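Local coordinates for protein HupZ (Streptococcus sp. 'group A', PDB 5ESC) that degrades heme in vitro, working as a dimeric split-barrel enzyme related to the pyridoxamine 5'-phosphate oxidases, at residues Ile62-Val67 with Gly108-Glu113; Phe42-Asn45 with Gln51-Ile54; Asn11-Met16 with Asp68-Leu73; Ala92-Ala97 with Met101-Ala106; Glu5-Ile10 with Met34-Asp39. One frame throughout, in Å; residues are numbered along the deposited sequence.

Contact 1. Residues Ile62-Val67 with Gly108-Glu113; sequences IEIAFV and GIIHVE
I62 and I110 face each other across the barrel interior from two strands, 62-67 and 108-113, whose CA atoms come nearest at these two residues, 7.7 Å apart. The strands belong to one antiparallel sheet but are not neighbours in it: strand 73-84 runs between them, and I62 and I64 pair with its G79 and F77. What meets is therefore side chain alone. I62, I64 and I110 all direct their CB atoms toward the other strand. I110 fits both partners: its CG2 lies 3.8 Å from I62 CG2 and 3.9 Å from I64 CD1, while its CG1 is 4.0 Å from I62 CD1. CG2 of I110 stands anti to the backbone N (chi1 -68° for CG1), which carries this methyl out to the two isoleucines. I62 crosses I110 at about a right angle. M34 touches both I64 and I110 and extends the apolar cluster. Such inward-facing aliphatic residues from non-adjacent strands form the hydrophobic core of a split beta-barrel.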
# COMPACT_ATOMS: atom_id res chain seq x y z
N ILE A 62 0.83 8.42 -8.21
CA ILE A 62 0.48 7.06 -7.84
C ILE A 62 1.63 6.15 -7.70
O ILE A 62 2.62 6.30 -8.43
CB ILE A 62 -0.61 6.48 -8.80
CG1 ILE A 62 -1.13 5.15 -8.28
CG2 ILE A 62 -0.08 6.35 -10.21
CD1 ILE A 62 -2.55 4.95 -8.78
N GLU A 63 1.56 5.20 -6.77
CA GLU A 63 2.51 4.11 -6.67
C GLU A 63 1.76 2.87 -6.41
O GLU A 63 0.77 2.89 -5.67
CB GLU A 63 3.59 4.30 -5.55
CG GLU A 63 4.29 5.66 -5.61
CD GLU A 63 5.68 5.71 -4.94
OE1 GLU A 63 5.97 4.75 -4.18
OE2 GLU A 63 6.45 6.73 -5.23
N ILE A 64 2.16 1.79 -7.08
CA ILE A 64 1.45 0.57 -6.94
C ILE A 64 2.45 -0.47 -6.52
O ILE A 64 3.56 -0.56 -7.14
CB ILE A 64 0.84 0.06 -8.30
CG1 ILE A 64 0.01 1.12 -9.01
CG2 ILE A 64 0.07 -1.25 -8.10
CD1 ILE A 64 -0.19 0.73 -10.47
N ALA A 65 2.10 -1.27 -5.53
CA ALA A 65 2.95 -2.36 -5.08
C ALA A 65 2.34 -3.76 -5.24
O ALA A 65 1.14 -3.96 -5.01
CB ALA A 65 3.44 -2.08 -3.65
N PHE A 66 3.16 -4.71 -5.68
CA PHE A 66 2.79 -6.10 -5.78
C PHE A 66 3.84 -6.88 -5.01
O PHE A 66 5.04 -6.73 -5.30
CB PHE A 66 2.84 -6.59 -7.24
CG PHE A 66 1.78 -6.01 -8.09
CD1 PHE A 66 0.53 -6.58 -8.10
CD2 PHE A 66 2.01 -4.85 -8.82
CE1 PHE A 66 -0.45 -6.09 -8.92
CE2 PHE A 66 1.01 -4.33 -9.63
CZ PHE A 66 -0.22 -4.95 -9.65
N VAL A 67 3.39 -7.67 -4.03
CA VAL A 67 4.28 -8.39 -3.12
C VAL A 67 3.90 -9.90 -3.12
O VAL A 67 2.75 -10.26 -2.90
CB VAL A 67 4.32 -7.80 -1.69
CG1 VAL A 67 5.20 -8.64 -0.78
CG2 VAL A 67 4.89 -6.36 -1.65
N GLY A 108 -9.25 3.69 -14.50
CA GLY A 108 -8.04 4.34 -14.03
C GLY A 108 -6.93 3.88 -14.98
O GLY A 108 -6.86 2.70 -15.29
N ILE A 109 -6.03 4.77 -15.41
CA ILE A 109 -5.02 4.39 -16.36
C ILE A 109 -3.71 4.88 -15.75
O ILE A 109 -3.66 6.09 -15.43
CB ILE A 109 -5.23 5.10 -17.62
CG1 ILE A 109 -6.48 4.61 -18.34
CG2 ILE A 109 -4.10 4.76 -18.65
CD1 ILE A 109 -7.16 5.83 -18.88
N ILE A 110 -2.72 4.02 -15.56
CA ILE A 110 -1.53 4.41 -14.82
C ILE A 110 -0.43 4.37 -15.86
O ILE A 110 -0.17 3.32 -16.38
CB ILE A 110 -1.22 3.47 -13.69
CG1 ILE A 110 -2.27 3.54 -12.54
CG2 ILE A 110 0.09 3.74 -12.99
CD1 ILE A 110 -3.61 2.98 -12.86
N HIS A 111 0.25 5.48 -16.03
CA HIS A 111 1.43 5.62 -16.90
C HIS A 111 2.67 5.41 -16.06
O HIS A 111 3.05 6.24 -15.25
CB HIS A 111 1.41 6.99 -17.57
CG HIS A 111 0.15 7.26 -18.32
ND1 HIS A 111 -0.13 6.68 -19.53
CD2 HIS A 111 -0.93 8.03 -18.03
CE1 HIS A 111 -1.31 7.08 -19.96
NE2 HIS A 111 -1.82 7.89 -19.06
N VAL A 112 3.27 4.26 -16.24
CA VAL A 112 4.38 3.86 -15.45
C VAL A 112 5.65 4.63 -15.84
O VAL A 112 6.01 4.71 -17.02
CB VAL A 112 4.61 2.35 -15.53
CG1 VAL A 112 5.93 1.98 -14.86
CG2 VAL A 112 3.48 1.63 -14.85
N GLU A 113 6.29 5.25 -14.86
CA GLU A 113 7.55 6.04 -15.07
C GLU A 113 8.79 5.39 -14.54
O GLU A 113 9.85 5.49 -15.15
CB GLU A 113 7.41 7.45 -14.44
CG GLU A 113 6.35 8.29 -15.15
CD GLU A 113 6.01 9.63 -14.46
OE1 GLU A 113 6.42 9.97 -13.33
OE2 GLU A 113 5.29 10.38 -15.09

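Contact 2. Residues Phe42-Asn45 with Gln51-Ile54; sequences FIYN and QTRI
T52 and Y44 meet where the first turn of helix 51-59 passes the end of the ring from strand 41-46. Along the helix, Q51 comes first, its NE2 bonded to N55 OD1, one turn on. T52 follows and makes the closest approach: its CG2 lies 3.8 Å from Y44 OH, a van der Waals touch between a methyl and the phenolic oxygen. That methyl is anti to the backbone N, with OG1 beside the N (chi1 -64°), and so the carbon branch is the one presented to the tyrosine. Y44 reaches it from a first torsion of 80°, which sets CG between its own backbone N and carbonyl carbon and sends the ring across toward the helix. The hydroxyl has its polar partner in E46, through OE2. R53 comes next, adding backbone contact, its CA 4.4 Å from Y44 OH. Its extended side chain leads away from the tyrosine to form salt bridges with E57 and D49. K31 touches both Y44 and T52 and links this patch to strand 26-31. A long tyrosine from a barrel strand thus reaches the first turn of the helix that follows it, a strand-loop-helix connection of the split-barrel fold.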
# COMPACT_ATOMS: atom_id res chain seq x y z
N PHE A 42 -0.86 0.42 -16.80
CA PHE A 42 -1.80 -0.46 -16.13
C PHE A 42 -3.15 0.18 -16.31
O PHE A 42 -3.26 1.41 -16.52
CB PHE A 42 -1.58 -0.51 -14.62
CG PHE A 42 -0.40 -1.28 -14.15
CD1 PHE A 42 -0.51 -2.63 -13.77
CD2 PHE A 42 0.85 -0.66 -14.01
CE1 PHE A 42 0.55 -3.32 -13.29
CE2 PHE A 42 1.94 -1.38 -13.54
CZ PHE A 42 1.79 -2.69 -13.15
N ILE A 43 -4.22 -0.60 -16.21
CA ILE A 43 -5.54 -0.06 -16.12
C ILE A 43 -6.20 -0.74 -14.92
O ILE A 43 -5.76 -1.84 -14.54
CB ILE A 43 -6.43 -0.17 -17.41
CG1 ILE A 43 -6.58 -1.62 -17.98
CG2 ILE A 43 -5.93 0.83 -18.52
CD1 ILE A 43 -7.76 -1.80 -18.85
N TYR A 44 -7.25 -0.14 -14.38
CA TYR A 44 -8.07 -0.79 -13.36
C TYR A 44 -9.52 -0.34 -13.55
O TYR A 44 -9.75 0.71 -14.11
CB TYR A 44 -7.57 -0.55 -11.91
CG TYR A 44 -7.94 0.79 -11.26
CD1 TYR A 44 -7.13 1.89 -11.39
CD2 TYR A 44 -9.10 0.93 -10.52
CE1 TYR A 44 -7.45 3.13 -10.80
CE2 TYR A 44 -9.44 2.18 -9.90
CZ TYR A 44 -8.59 3.26 -10.07
OH TYR A 44 -8.82 4.49 -9.51
N ASN A 45 -10.47 -1.11 -13.08
CA ASN A 45 -11.88 -0.70 -13.14
C ASN A 45 -12.26 0.12 -11.88
O ASN A 45 -12.10 -0.40 -10.78
CB ASN A 45 -12.73 -1.95 -13.20
CG ASN A 45 -12.82 -2.51 -14.55
OD1 ASN A 45 -11.81 -2.66 -15.20
ND2 ASN A 45 -14.05 -2.86 -15.00
N GLN A 51 -11.40 7.55 -2.40
CA GLN A 51 -10.35 8.44 -2.19
C GLN A 51 -9.25 8.25 -3.26
O GLN A 51 -8.67 9.23 -3.66
CB GLN A 51 -9.76 8.26 -0.77
CG GLN A 51 -8.84 9.41 -0.37
CD GLN A 51 -9.53 10.80 -0.34
OE1 GLN A 51 -10.61 10.94 0.27
NE2 GLN A 51 -8.95 11.80 -0.95
N THR A 52 -9.01 7.01 -3.72
CA THR A 52 -7.99 6.78 -4.73
C THR A 52 -8.38 7.62 -5.96
O THR A 52 -7.57 8.34 -6.52
CB THR A 52 -7.86 5.28 -5.10
OG1 THR A 52 -7.41 4.57 -3.95
CG2 THR A 52 -6.90 5.02 -6.27
N ARG A 53 -9.64 7.52 -6.39
CA ARG A 53 -10.09 8.23 -7.54
C ARG A 53 -9.97 9.76 -7.40
O ARG A 53 -9.48 10.44 -8.34
CB ARG A 53 -11.55 7.85 -7.91
CG ARG A 53 -12.04 8.58 -9.11
CD ARG A 53 -13.51 8.25 -9.43
NE ARG A 53 -13.94 8.92 -10.63
CZ ARG A 53 -15.13 8.68 -11.20
NH1 ARG A 53 -15.96 7.83 -10.62
NH2 ARG A 53 -15.51 9.32 -12.28
N ILE A 54 -10.42 10.29 -6.23
CA ILE A 54 -10.39 11.69 -5.93
C ILE A 54 -8.94 12.23 -5.99
O ILE A 54 -8.66 13.30 -6.52
CB ILE A 54 -10.99 11.92 -4.54
CG1 ILE A 54 -12.43 11.48 -4.51
CG2 ILE A 54 -10.92 13.38 -4.11
CD1 ILE A 54 -13.23 12.10 -5.60

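Contact 3. Residues Asn11-Met16 with Asp68-Leu73; sequences NNQLAM and DRERLL
A water-bridged junction joins the end of helix 4-12 to the hairpin turn between strands 61-68 and 73-84, with Q13 and D68 as the meeting residues. Q13 is the first residue to leave helical geometry, and its CA lies 6.4 Å from that of D68. The glutamine chain, bent at chi2 (-59°), lays its amide alongside D68: CD is 3.7 Å from D68 CA. Amide and carboxylate planes are turned 41° apart, and Q13 NE2 stays 3.6 Å from D68 OD2. One water spans that gap, accepting from NE2 and donating to OD2 at 2.9 Å. A second water donates to Q13 OE1 and accepts from R69 N at 2.7 Å, so both ends of the amide are engaged and its flip is fixed. On the turn side, D68 OD1 accepts from R71 N, three residues on, at 3.0 Å and an angle of 170°; this is an Asx motif, in which the amide hydrogen approaches from above the carboxylate plane. A weak bond from E70 N reaches the same oxygen. L72 and L73 both face D68, making a G1 beta bulge, and D68 N and L73 N exchange backbone bonds with the opposite carbonyls. The side chain of E70 skirts the edge, its OE2 4.3 Å from Q13 NE2. At the dimer interface, R69 NH2 bonds to N12 O of the second subunit, and L72 packs on R32 of that chain.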
# COMPACT_ATOMS: atom_id res chain seq x y z
N ASN A 11 0.12 -10.80 -12.13
CA ASN A 11 -0.97 -11.78 -12.39
C ASN A 11 -1.37 -12.54 -11.13
O ASN A 11 -2.47 -12.98 -10.99
CB ASN A 11 -0.60 -12.80 -13.47
CG ASN A 11 -0.61 -12.23 -14.89
OD1 ASN A 11 -1.26 -11.23 -15.21
ND2 ASN A 11 0.16 -12.90 -15.77
N ASN A 12 -0.45 -12.70 -10.22
CA ASN A 12 -0.75 -13.51 -9.02
C ASN A 12 -1.01 -12.82 -7.70
O ASN A 12 -1.57 -13.46 -6.82
CB ASN A 12 0.33 -14.60 -8.88
CG ASN A 12 0.20 -15.62 -9.98
OD1 ASN A 12 -0.84 -16.23 -10.08
ND2 ASN A 12 1.16 -15.69 -10.87
N GLN A 13 -0.66 -11.52 -7.57
CA GLN A 13 -0.78 -10.81 -6.28
C GLN A 13 -1.74 -9.62 -6.43
O GLN A 13 -2.07 -9.20 -7.54
CB GLN A 13 0.61 -10.36 -5.77
CG GLN A 13 1.70 -11.43 -5.71
CD GLN A 13 1.31 -12.59 -4.79
OE1 GLN A 13 0.49 -12.42 -3.90
NE2 GLN A 13 1.81 -13.78 -5.11
N LEU A 14 -2.26 -9.17 -5.30
CA LEU A 14 -3.10 -8.01 -5.17
C LEU A 14 -2.31 -6.69 -5.29
O LEU A 14 -1.38 -6.41 -4.47
CB LEU A 14 -3.77 -8.02 -3.81
CG LEU A 14 -4.87 -7.02 -3.52
CD1 LEU A 14 -5.83 -7.06 -4.69
CD2 LEU A 14 -5.62 -7.33 -2.24
N ALA A 15 -2.76 -5.85 -6.20
CA ALA A 15 -2.20 -4.47 -6.37
C ALA A 15 -2.58 -3.66 -5.17
O ALA A 15 -3.76 -3.54 -4.84
CB ALA A 15 -2.78 -3.84 -7.61
N MET A 16 -1.60 -3.19 -4.45
CA MET A 16 -1.88 -2.19 -3.42
C MET A 16 -1.46 -0.81 -3.95
O MET A 16 -0.27 -0.59 -4.42
CB MET A 16 -1.19 -2.56 -2.09
CG MET A 16 -1.62 -3.93 -1.57
SD MET A 16 -3.31 -3.91 -0.94
CE MET A 16 -3.44 -2.35 -0.11
N ASP A 68 4.85 -10.76 -3.46
CA ASP A 68 4.66 -12.19 -3.23
C ASP A 68 5.23 -12.50 -1.83
O ASP A 68 6.47 -12.55 -1.65
CB ASP A 68 5.36 -13.02 -4.28
CG ASP A 68 5.13 -14.56 -4.05
OD1 ASP A 68 4.98 -14.99 -2.88
OD2 ASP A 68 5.04 -15.28 -5.06
N ARG A 69 4.30 -12.60 -0.87
CA ARG A 69 4.62 -12.73 0.56
C ARG A 69 5.53 -13.94 0.84
O ARG A 69 6.43 -13.83 1.67
CB ARG A 69 3.32 -12.84 1.38
CG ARG A 69 3.27 -12.07 2.69
CD ARG A 69 3.71 -12.88 3.90
NE ARG A 69 3.00 -12.60 5.16
CZ ARG A 69 1.70 -12.84 5.36
NH1 ARG A 69 0.89 -13.25 4.38
NH2 ARG A 69 1.17 -12.59 6.56
N GLU A 70 5.33 -15.06 0.13
CA GLU A 70 6.12 -16.30 0.36
C GLU A 70 7.40 -16.55 -0.46
O GLU A 70 8.29 -17.25 0.03
CB GLU A 70 5.23 -17.56 0.27
CG GLU A 70 4.59 -17.82 -1.09
CD GLU A 70 3.13 -17.34 -1.12
OE1 GLU A 70 2.33 -17.91 -0.33
OE2 GLU A 70 2.83 -16.38 -1.89
N ARG A 71 7.54 -16.03 -1.68
CA ARG A 71 8.86 -16.08 -2.35
C ARG A 71 9.72 -14.87 -1.99
O ARG A 71 10.84 -14.75 -2.45
CB ARG A 71 8.72 -16.26 -3.86
CG ARG A 71 8.12 -17.60 -4.20
CD ARG A 71 8.04 -17.90 -5.69
NE ARG A 71 7.41 -19.21 -5.89
CZ ARG A 71 7.12 -19.78 -7.07
NH1 ARG A 71 7.38 -19.16 -8.22
NH2 ARG A 71 6.55 -20.99 -7.11
N LEU A 72 9.17 -13.99 -1.15
CA LEU A 72 9.77 -12.73 -0.76
C LEU A 72 10.20 -11.90 -2.03
O LEU A 72 11.34 -11.45 -2.16
CB LEU A 72 10.92 -12.98 0.23
CG LEU A 72 10.65 -13.70 1.59
CD1 LEU A 72 11.99 -14.21 2.15
CD2 LEU A 72 9.95 -12.79 2.61
N LEU A 73 9.28 -11.78 -2.98
CA LEU A 73 9.51 -11.03 -4.21
C LEU A 73 8.50 -9.85 -4.22
O LEU A 73 7.45 -9.94 -3.59
CB LEU A 73 9.27 -11.93 -5.40
CG LEU A 73 10.24 -13.14 -5.58
CD1 LEU A 73 9.80 -14.03 -6.74
CD2 LEU A 73 11.70 -12.71 -5.74
O HOH W 1 3.65 -14.35 -7.39
O HOH W 2 1.66 -12.82 -1.33

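Contact 4. Residues Ala92-Ala97 with Met101-Ala106; sequences AAKKWA and MGVPKA
M101 and A97 share the one hydrogen bond between segments 92-97 and 101-106: M101 N donates to A97 O at 2.9 Å and 167°, lying in the carbonyl plane. It ties the loop to the carbonyl at the last turn of the helix. Apolar contact does most of the remaining work. P104 lays its ring against the helix, with CD 3.7 Å from K94 CA and CG 4.2 Å from A93 CB. The methyl of A97 sits among loop atoms, its CB 3.5 Å from G102 O, 4.0 Å from P104 CD and 4.1 Å from M101 CG. The third kind is Met-aromatic. M101 SD lies 5.4 Å from the centroid of the six-membered ring of W96 and 87° off its normal, while CE meets the rim at CZ3, near the ring plane. A chi1 of 46° directs M101 CG in between its backbone N and carbonyl carbon, and the chain then bends at chi3 to bring the methyl to the indole. R35 and R100 engage the same ring by cation-pi interaction. Between these two segments a single backbone bond is thus joined by close apolar contacts, and a bond between P104 O and Y90 OH ties the loop to the helix a second time.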
# COMPACT_ATOMS: atom_id res chain seq x y z
N ALA A 92 -12.92 -1.18 -23.02
CA ALA A 92 -12.26 -2.40 -22.59
C ALA A 92 -12.61 -2.76 -21.12
O ALA A 92 -12.82 -3.95 -20.81
CB ALA A 92 -10.74 -2.33 -22.72
N ALA A 93 -12.56 -1.78 -20.20
CA ALA A 93 -12.84 -2.00 -18.82
C ALA A 93 -14.28 -2.59 -18.62
O ALA A 93 -14.55 -3.50 -17.78
CB ALA A 93 -12.67 -0.71 -18.03
N LYS A 94 -15.19 -2.03 -19.40
CA LYS A 94 -16.60 -2.43 -19.33
C LYS A 94 -16.82 -3.90 -19.73
O LYS A 94 -17.43 -4.80 -19.15
CB LYS A 94 -17.37 -1.60 -20.32
CG LYS A 94 -17.82 -0.30 -19.78
CD LYS A 94 -19.14 0.10 -20.45
CE LYS A 94 -18.88 1.11 -21.50
NZ LYS A 94 -19.53 0.99 -22.83
N LYS A 95 -16.13 -4.14 -20.81
CA LYS A 95 -16.12 -5.46 -21.37
C LYS A 95 -15.50 -6.51 -20.46
O LYS A 95 -16.11 -7.54 -20.17
CB LYS A 95 -15.32 -5.46 -22.67
CG LYS A 95 -15.25 -6.81 -23.40
CD LYS A 95 -16.70 -7.26 -23.81
CE LYS A 95 -16.79 -8.51 -24.74
NZ LYS A 95 -18.18 -9.02 -24.90
N TRP A 96 -14.31 -6.19 -19.92
CA TRP A 96 -13.66 -6.98 -18.91
C TRP A 96 -14.50 -7.26 -17.67
O TRP A 96 -14.40 -8.33 -17.06
CB TRP A 96 -12.34 -6.32 -18.49
CG TRP A 96 -11.50 -7.06 -17.64
CD1 TRP A 96 -10.47 -7.87 -18.02
CD2 TRP A 96 -11.51 -7.07 -16.20
NE1 TRP A 96 -9.87 -8.41 -16.92
CE2 TRP A 96 -10.49 -7.95 -15.79
CE3 TRP A 96 -12.29 -6.44 -15.22
CZ2 TRP A 96 -10.19 -8.18 -14.42
CZ3 TRP A 96 -12.04 -6.69 -13.89
CH2 TRP A 96 -11.01 -7.57 -13.49
N ALA A 97 -15.32 -6.30 -17.28
CA ALA A 97 -16.12 -6.43 -16.06
C ALA A 97 -17.23 -7.52 -16.15
O ALA A 97 -17.70 -8.04 -15.14
CB ALA A 97 -16.75 -5.11 -15.75
N MET A 101 -17.65 -8.28 -12.26
CA MET A 101 -18.12 -7.31 -11.26
C MET A 101 -19.16 -6.43 -11.92
O MET A 101 -19.52 -6.69 -13.04
CB MET A 101 -16.90 -6.52 -10.72
CG MET A 101 -15.95 -6.04 -11.81
SD MET A 101 -14.55 -5.06 -11.18
CE MET A 101 -13.61 -6.29 -10.30
N GLY A 102 -19.66 -5.41 -11.26
CA GLY A 102 -20.57 -4.42 -11.90
C GLY A 102 -19.90 -3.57 -13.01
O GLY A 102 -18.68 -3.65 -13.26
N VAL A 103 -20.72 -2.81 -13.69
CA VAL A 103 -20.31 -1.92 -14.76
C VAL A 103 -19.39 -0.83 -14.18
O VAL A 103 -19.73 -0.21 -13.19
CB VAL A 103 -21.49 -1.23 -15.40
CG1 VAL A 103 -21.05 -0.44 -16.63
CG2 VAL A 103 -22.57 -2.28 -15.76
N PRO A 104 -18.22 -0.60 -14.79
CA PRO A 104 -17.39 0.43 -14.10
C PRO A 104 -17.99 1.81 -14.21
O PRO A 104 -18.52 2.13 -15.22
CB PRO A 104 -16.03 0.36 -14.84
CG PRO A 104 -16.38 -0.19 -16.15
CD PRO A 104 -17.55 -1.15 -15.97
N LYS A 105 -17.79 2.66 -13.23
CA LYS A 105 -18.09 4.05 -13.38
C LYS A 105 -16.98 4.70 -14.26
O LYS A 105 -17.21 5.65 -14.99
CB LYS A 105 -18.06 4.72 -12.02
CG LYS A 105 -19.26 4.44 -11.14
CD LYS A 105 -19.17 5.26 -9.82
CE LYS A 105 -20.61 5.31 -9.19
NZ LYS A 105 -20.66 4.94 -7.80
N ALA A 106 -15.77 4.18 -14.19
CA ALA A 106 -14.66 4.81 -14.96
C ALA A 106 -13.55 3.82 -15.10
O ALA A 106 -13.62 2.74 -14.51
CB ALA A 106 -14.19 6.09 -14.26

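Contact 5. Residues Glu5-Ile10 with Met34-Asp39; sequences EMKDLI and MRLWDD
Helix 4-12 packs by aliphatic side chains on strand 35-38, at one end of the sheet order, in a partly buried contact where I10 and L36 meet. I10 CD1 lies 3.9 Å from L36 CD1 and 4.1 Å from L36 CG, and the two side chains cross at about a right angle. CG1 of I10 continues outward to CD1 in an extended line (chi2 165°), which carries the terminal methyl into the fork of the leucine. K7, one turn earlier on the helix, adds its CG at 4.1 Å from L36 CD1, so the same leucine methyl touches two residues of one helical face. A water lies near I10 O and M34 O, between helix and strand start. F42 touches M34 and L36 as well as I10, joining the contact to the barrel interior. The N-terminal helix thus packs on an outermost strand of the split-barrel sheet, with I10 also reaching F66 and F77.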
# COMPACT_ATOMS: atom_id res chain seq x y z
N GLU A 5 8.89 -12.25 -14.47
CA GLU A 5 8.71 -12.26 -12.99
C GLU A 5 7.73 -11.14 -12.61
O GLU A 5 6.76 -11.41 -11.92
CB GLU A 5 10.04 -12.10 -12.23
CG GLU A 5 9.96 -12.22 -10.68
CD GLU A 5 11.28 -11.84 -9.96
OE1 GLU A 5 12.38 -12.08 -10.55
OE2 GLU A 5 11.23 -11.28 -8.84
N MET A 6 7.97 -9.92 -13.11
CA MET A 6 6.99 -8.80 -12.96
C MET A 6 5.60 -9.24 -13.34
O MET A 6 4.72 -9.01 -12.57
CB MET A 6 7.37 -7.52 -13.72
CG MET A 6 8.49 -6.73 -13.08
SD MET A 6 9.03 -5.38 -14.10
CE MET A 6 10.73 -4.97 -13.71
N LYS A 7 5.42 -9.92 -14.48
CA LYS A 7 4.06 -10.31 -14.95
C LYS A 7 3.43 -11.34 -14.06
O LYS A 7 2.21 -11.31 -13.87
CB LYS A 7 4.01 -10.82 -16.40
CG LYS A 7 4.41 -9.76 -17.39
CD LYS A 7 4.44 -10.32 -18.80
CE LYS A 7 5.19 -9.42 -19.79
NZ LYS A 7 5.49 -10.16 -21.09
N ASP A 8 4.25 -12.22 -13.48
CA ASP A 8 3.74 -13.30 -12.64
C ASP A 8 3.16 -12.75 -11.37
O ASP A 8 2.11 -13.19 -10.95
CB ASP A 8 4.83 -14.30 -12.26
CG ASP A 8 5.40 -15.04 -13.45
OD1 ASP A 8 4.77 -15.13 -14.55
OD2 ASP A 8 6.55 -15.52 -13.25
N LEU A 9 3.90 -11.82 -10.73
CA LEU A 9 3.39 -11.12 -9.53
C LEU A 9 2.15 -10.33 -9.78
O LEU A 9 1.14 -10.47 -9.04
CB LEU A 9 4.43 -10.18 -8.92
CG LEU A 9 5.29 -10.92 -7.89
CD1 LEU A 9 6.49 -11.54 -8.58
CD2 LEU A 9 5.77 -10.00 -6.81
N ILE A 10 2.21 -9.53 -10.84
CA ILE A 10 1.05 -8.74 -11.25
C ILE A 10 -0.13 -9.66 -11.44
O ILE A 10 -1.25 -9.35 -11.01
CB ILE A 10 1.32 -7.91 -12.58
CG1 ILE A 10 2.37 -6.81 -12.33
CG2 ILE A 10 0.01 -7.35 -13.07
CD1 ILE A 10 3.00 -6.15 -13.53
N MET A 34 -6.53 -4.39 -11.07
CA MET A 34 -5.35 -3.73 -11.65
C MET A 34 -4.66 -4.71 -12.63
O MET A 34 -4.39 -5.87 -12.24
CB MET A 34 -4.40 -3.31 -10.60
CG MET A 34 -3.19 -2.45 -11.15
SD MET A 34 -3.60 -0.75 -11.58
CE MET A 34 -3.97 0.04 -10.02
N ARG A 35 -4.37 -4.32 -13.85
CA ARG A 35 -3.77 -5.23 -14.83
C ARG A 35 -3.01 -4.48 -15.90
O ARG A 35 -3.28 -3.32 -16.13
CB ARG A 35 -4.88 -5.99 -15.51
CG ARG A 35 -5.99 -5.18 -16.16
CD ARG A 35 -7.28 -6.01 -16.27
NE ARG A 35 -8.34 -5.34 -17.01
CZ ARG A 35 -9.23 -4.49 -16.53
NH1 ARG A 35 -10.10 -3.93 -17.33
NH2 ARG A 35 -9.26 -4.18 -15.23
N LEU A 36 -2.16 -5.14 -16.63
CA LEU A 36 -1.34 -4.47 -17.62
C LEU A 36 -2.11 -4.27 -18.90
O LEU A 36 -2.83 -5.16 -19.37
CB LEU A 36 -0.05 -5.29 -17.92
CG LEU A 36 1.12 -5.25 -17.01
CD1 LEU A 36 2.16 -6.35 -17.34
CD2 LEU A 36 1.80 -3.90 -16.78
N TRP A 37 -1.95 -3.07 -19.48
CA TRP A 37 -2.44 -2.71 -20.78
C TRP A 37 -1.32 -2.90 -21.81
O TRP A 37 -1.58 -3.32 -22.95
CB TRP A 37 -2.84 -1.23 -20.80
CG TRP A 37 -3.40 -0.81 -22.10
CD1 TRP A 37 -2.74 -0.17 -23.14
CD2 TRP A 37 -4.75 -1.02 -22.59
NE1 TRP A 37 -3.56 0.01 -24.16
CE2 TRP A 37 -4.80 -0.49 -23.89
CE3 TRP A 37 -5.89 -1.61 -22.05
CZ2 TRP A 37 -5.95 -0.48 -24.67
CZ3 TRP A 37 -7.06 -1.64 -22.84
CH2 TRP A 37 -7.09 -1.06 -24.10
N ASP A 38 -0.12 -2.42 -21.46
CA ASP A 38 1.06 -2.58 -22.31
C ASP A 38 2.27 -2.60 -21.38
O ASP A 38 2.11 -2.51 -20.15
CB ASP A 38 1.14 -1.56 -23.45
CG ASP A 38 1.30 -0.12 -23.03
OD1 ASP A 38 1.82 0.21 -21.96
OD2 ASP A 38 0.90 0.74 -23.81
N ASP A 39 3.47 -2.59 -21.92
CA ASP A 39 4.68 -2.65 -21.10
C ASP A 39 4.88 -1.37 -20.27
O ASP A 39 5.84 -1.28 -19.56
CB ASP A 39 5.96 -2.90 -22.01
CG ASP A 39 6.14 -4.40 -22.44
OD1 ASP A 39 5.60 -5.37 -21.82
OD2 ASP A 39 6.85 -4.64 -23.47
O HOH W 3 -3.28 -7.15 -10.30

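Overall arrangement
Contacts 1 and 2 are buried, contacts 4 and 5 partly so, and contact 3 lies at the surface. Contact 1 is aliphatic at the centre of the barrel, and M34 of contact 5 packs on its I64 and I110. Strand 41-46 of contact 2 pairs with strands 106-117 and 35-38, so it joins contacts 1 and 5, and N45 reaches A93 O in contact 4. Contacts 3 and 5 share helix 4-12, one through water and polar groups at its end, the other through its apolar face. Contact 4 combines a backbone bond with Met-aromatic packing. Contacts 1 and 3 also touch the second subunit.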